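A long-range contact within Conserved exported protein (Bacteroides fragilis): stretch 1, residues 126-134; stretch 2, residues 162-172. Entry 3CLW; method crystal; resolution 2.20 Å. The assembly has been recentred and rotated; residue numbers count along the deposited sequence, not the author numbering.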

# COMPACT_ATOMS: atom_id res chain seq x y z
N LEU A 126 6.13 -2.64 -8.37
CA LEU A 126 6.61 -1.27 -8.13
C LEU A 126 7.95 -1.41 -7.43
O LEU A 126 8.06 -2.20 -6.46
CB LEU A 126 5.62 -0.45 -7.30
CG LEU A 126 5.95 1.02 -6.93
CD1 LEU A 126 4.68 1.85 -6.68
CD2 LEU A 126 6.89 1.14 -5.75
N PHE A 127 8.95 -0.69 -7.93
CA PHE A 127 10.29 -0.60 -7.31
C PHE A 127 10.40 0.71 -6.54
O PHE A 127 10.15 1.79 -7.10
CB PHE A 127 11.35 -0.60 -8.41
CG PHE A 127 11.71 -1.96 -8.91
CD1 PHE A 127 12.85 -2.14 -9.69
CD2 PHE A 127 10.93 -3.08 -8.58
CE1 PHE A 127 13.19 -3.42 -10.13
CE2 PHE A 127 11.28 -4.37 -9.01
CZ PHE A 127 12.41 -4.54 -9.78
N PHE A 128 10.77 0.62 -5.27
CA PHE A 128 10.89 1.81 -4.42
C PHE A 128 12.22 1.83 -3.68
O PHE A 128 12.76 0.78 -3.35
CB PHE A 128 9.68 2.02 -3.46
CG PHE A 128 9.67 1.11 -2.25
CD1 PHE A 128 9.17 -0.18 -2.32
CD2 PHE A 128 10.17 1.56 -1.03
CE1 PHE A 128 9.14 -1.03 -1.17
CE2 PHE A 128 10.18 0.72 0.10
CZ PHE A 128 9.65 -0.58 0.02
N THR A 129 12.73 3.05 -3.45
CA THR A 129 13.94 3.30 -2.69
C THR A 129 13.65 4.21 -1.49
O THR A 129 12.80 5.14 -1.55
CB THR A 129 15.05 3.97 -3.52
OG1 THR A 129 14.48 5.00 -4.36
CG2 THR A 129 15.78 2.97 -4.36
N ASN A 130 14.40 3.90 -0.42
CA ASN A 130 14.47 4.63 0.81
C ASN A 130 15.72 5.50 0.89
O ASN A 130 15.82 6.40 1.72
CB ASN A 130 14.49 3.65 1.97
CG ASN A 130 13.14 3.12 2.27
OD1 ASN A 130 12.13 3.81 2.05
ND2 ASN A 130 13.10 1.89 2.77
N SER A 131 16.67 5.23 0.01
CA SER A 131 17.84 6.07 -0.10
C SER A 131 18.46 5.77 -1.44
O SER A 131 18.23 4.69 -2.03
CB SER A 131 18.84 5.78 1.05
OG SER A 131 20.16 6.26 0.79
N ALA A 132 19.23 6.74 -1.94
CA ALA A 132 20.12 6.54 -3.07
C ALA A 132 21.27 5.70 -2.56
O ALA A 132 21.50 5.66 -1.36
CB ALA A 132 20.59 7.90 -3.62
N PRO A 133 21.97 5.01 -3.46
CA PRO A 133 23.11 4.17 -3.04
C PRO A 133 24.07 4.95 -2.14
O PRO A 133 24.29 6.13 -2.38
CB PRO A 133 23.76 3.75 -4.37
CG PRO A 133 22.62 3.75 -5.33
CD PRO A 133 21.73 4.90 -4.92
N TYR A 134 24.60 4.30 -1.09
CA TYR A 134 25.38 5.03 -0.10
C TYR A 134 26.46 5.96 -0.70
O TYR A 134 26.67 7.06 -0.23
CB TYR A 134 25.98 4.10 0.97
CG TYR A 134 26.94 3.08 0.47
CD1 TYR A 134 26.48 1.87 -0.10
CD2 TYR A 134 28.30 3.29 0.56
CE1 TYR A 134 27.36 0.92 -0.56
CE2 TYR A 134 29.19 2.33 0.07
CZ TYR A 134 28.72 1.15 -0.47
OH TYR A 134 29.61 0.18 -0.93
N ARG A 162 19.35 6.84 -13.42
CA ARG A 162 19.84 5.81 -14.30
C ARG A 162 19.95 4.42 -13.61
O ARG A 162 19.67 3.40 -14.22
CB ARG A 162 21.16 6.20 -14.94
CG ARG A 162 21.00 7.21 -16.11
CD ARG A 162 22.26 7.24 -16.96
NE ARG A 162 23.42 7.66 -16.18
CZ ARG A 162 23.86 8.92 -16.09
NH1 ARG A 162 23.22 9.93 -16.72
NH2 ARG A 162 24.94 9.19 -15.35
N PHE A 163 20.36 4.43 -12.34
CA PHE A 163 20.44 3.25 -11.50
C PHE A 163 19.05 2.60 -11.35
O PHE A 163 18.92 1.41 -11.59
CB PHE A 163 21.01 3.59 -10.12
CG PHE A 163 20.75 2.53 -9.08
CD1 PHE A 163 21.43 1.32 -9.11
CD2 PHE A 163 19.81 2.75 -8.07
CE1 PHE A 163 21.19 0.31 -8.16
CE2 PHE A 163 19.57 1.76 -7.08
CZ PHE A 163 20.27 0.53 -7.15
N LEU A 164 18.05 3.40 -10.96
CA LEU A 164 16.67 2.95 -10.84
C LEU A 164 16.07 2.41 -12.15
O LEU A 164 15.39 1.39 -12.14
CB LEU A 164 15.77 4.06 -10.31
CG LEU A 164 16.04 4.55 -8.89
CD1 LEU A 164 15.19 5.77 -8.61
CD2 LEU A 164 15.66 3.42 -7.92
N VAL A 165 16.35 3.08 -13.27
CA VAL A 165 15.87 2.64 -14.57
C VAL A 165 16.56 1.37 -15.04
O VAL A 165 15.90 0.48 -15.53
CB VAL A 165 15.96 3.75 -15.66
CG1 VAL A 165 15.82 3.16 -17.06
CG2 VAL A 165 14.89 4.79 -15.42
N LYS A 166 17.88 1.29 -14.90
CA LYS A 166 18.61 0.07 -15.26
C LYS A 166 18.15 -1.18 -14.46
O LYS A 166 18.10 -2.27 -15.02
CB LYS A 166 20.13 0.24 -15.13
CG LYS A 166 20.91 -1.12 -15.11
CD LYS A 166 22.18 -1.04 -15.88
CE LYS A 166 22.88 -2.40 -15.93
NZ LYS A 166 24.20 -2.26 -16.58
N SER A 167 17.85 -0.99 -13.18
CA SER A 167 17.35 -2.06 -12.30
C SER A 167 15.97 -2.55 -12.77
O SER A 167 15.74 -3.77 -12.90
CB SER A 167 17.25 -1.59 -10.84
OG SER A 167 18.51 -1.27 -10.30
N ALA A 168 15.06 -1.60 -13.01
CA ALA A 168 13.75 -1.94 -13.57
C ALA A 168 13.90 -2.65 -14.91
O ALA A 168 13.23 -3.65 -15.17
CB ALA A 168 12.83 -0.69 -13.73
N GLN A 169 14.78 -2.13 -15.76
CA GLN A 169 14.95 -2.72 -17.09
C GLN A 169 15.50 -4.12 -17.00
O GLN A 169 15.06 -4.99 -17.74
CB GLN A 169 15.84 -1.88 -17.98
CG GLN A 169 15.87 -2.38 -19.44
CD GLN A 169 16.66 -1.41 -20.38
OE1 GLN A 169 17.49 -0.61 -19.92
NE2 GLN A 169 16.37 -1.48 -21.66
N HIS A 170 16.47 -4.33 -16.12
CA HIS A 170 16.99 -5.68 -15.84
C HIS A 170 15.87 -6.66 -15.53
O HIS A 170 15.79 -7.72 -16.13
CB HIS A 170 17.97 -5.70 -14.68
CG HIS A 170 18.33 -7.08 -14.25
ND1 HIS A 170 19.31 -7.82 -14.88
CD2 HIS A 170 17.82 -7.87 -13.28
CE1 HIS A 170 19.37 -9.02 -14.32
NE2 HIS A 170 18.49 -9.06 -13.33
N PHE A 171 15.00 -6.29 -14.61
CA PHE A 171 13.93 -7.19 -14.22
C PHE A 171 12.83 -7.32 -15.29
O PHE A 171 12.24 -8.41 -15.44
CB PHE A 171 13.41 -6.84 -12.82
CG PHE A 171 14.40 -7.22 -11.74
CD1 PHE A 171 15.30 -6.28 -11.23
CD2 PHE A 171 14.51 -8.55 -11.32
CE1 PHE A 171 16.26 -6.62 -10.28
CE2 PHE A 171 15.46 -8.93 -10.34
CZ PHE A 171 16.34 -7.95 -9.83
N ARG A 172 12.64 -6.27 -16.10
CA ARG A 172 11.75 -6.41 -17.27
C ARG A 172 12.27 -7.44 -18.25
O ARG A 172 11.48 -8.25 -18.79
CB ARG A 172 11.43 -5.06 -17.96
CG ARG A 172 10.67 -4.07 -17.03
CD ARG A 172 10.19 -2.80 -17.73
NE ARG A 172 9.15 -3.12 -18.66
CZ ARG A 172 7.85 -3.21 -18.36
NH1 ARG A 172 7.39 -2.97 -17.14
NH2 ARG A 172 6.99 -3.55 -19.31

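Helix 162-172 packs against strand 126-128 and the loop that follows it, through van der Waals contacts, mostly apolar; no hydrogen bond crosses between the two stretches, and together they bury a modest 314 Å². The strand and helix axes run closer to antiparallel than to perpendicular, at 147°, and approach to 10.0 Å, and the side chains of stretch 1 bridge the gap, the ring of Phe-127 reaching the helix backbone itself. Because of this direction, the first residues of stretch 2 meet the loop (Phe-163 with Pro-133) and later ones meet the strand.

Arg-162 opens the helical stretch on its exposed side and takes no part in the contact. Phe-163 follows, with its CA-to-CB bond toward stretch 1 and chi1 in the t well. Its ring offers one face to Pro-133: CG of Pro-133 lies 4.1 Å from the centroid of the Phe-163 ring and 16° off the ring normal, a CH-pi contact, with CE2 of Phe-163 its nearest ring atom at 4.0 Å. A flat aromatic face suits the compact proline ring, whose CG methylene can sit over it without needing a polar partner.

The CA-to-CB bond of Leu-164 points sideways, but the end of the side chain comes nearer. With chi1 m and chi2 t, CD2 of Leu-164 reaches CG2 of Thr-129 at 3.6 Å. The closest pair is methyl to methyl; OG1 of Thr-129, also near CD2 of Leu-164 at 4.1 Å, is hydrogen-bonded elsewhere in the structure; the buried hydroxyl is therefore satisfied, with no hydrogen bond to stretch 2. Val-165 points away and, though buried, does not touch stretch 1; Lys-166 is exposed and out of reach.

Ser-167 points back toward stretch 1, yet its hydroxyl turns to its own helix: OG of Ser-167 donates to O of Phe-163 at 3.0 Å. That carbonyl also receives the backbone N of Ser-167, at 3.1 Å. The small side chain is thus satisfied locally in a buried position, and the contact with the strand comes from the backbone, where O of Ser-167 lies 3.8 Å from CE1 of Phe-127, at the edge of the ring.

Ala-168 marks the nearest backbone register with the strand, its CA 7.3 Å from CA of Phe-127. Its small side chain accompanies a close approach of the ring to the helix: CE1 of Phe-127 comes within 3.8 Å of CA of Ala-168, and CD1 of Phe-127 lies 4.3 Å from CB of Ala-168. Phe-127, with chi1 m and its CA-to-CB bond toward the helix, has 92 Å² covered, the largest share of any residue here.

Gln-169 points away and His-170 sideways, both without contact. Phe-171, one turn after Ser-167, points toward the strand again and meets the far end of the Phe-127 ring, CZ of Phe-127 lying 3.7 Å from CD1 of Phe-171. The ring centroids are 5.7 Å apart and the planes 77° from parallel, an oblique aromatic pair. Arg-172 closes the stretch without touching the strand.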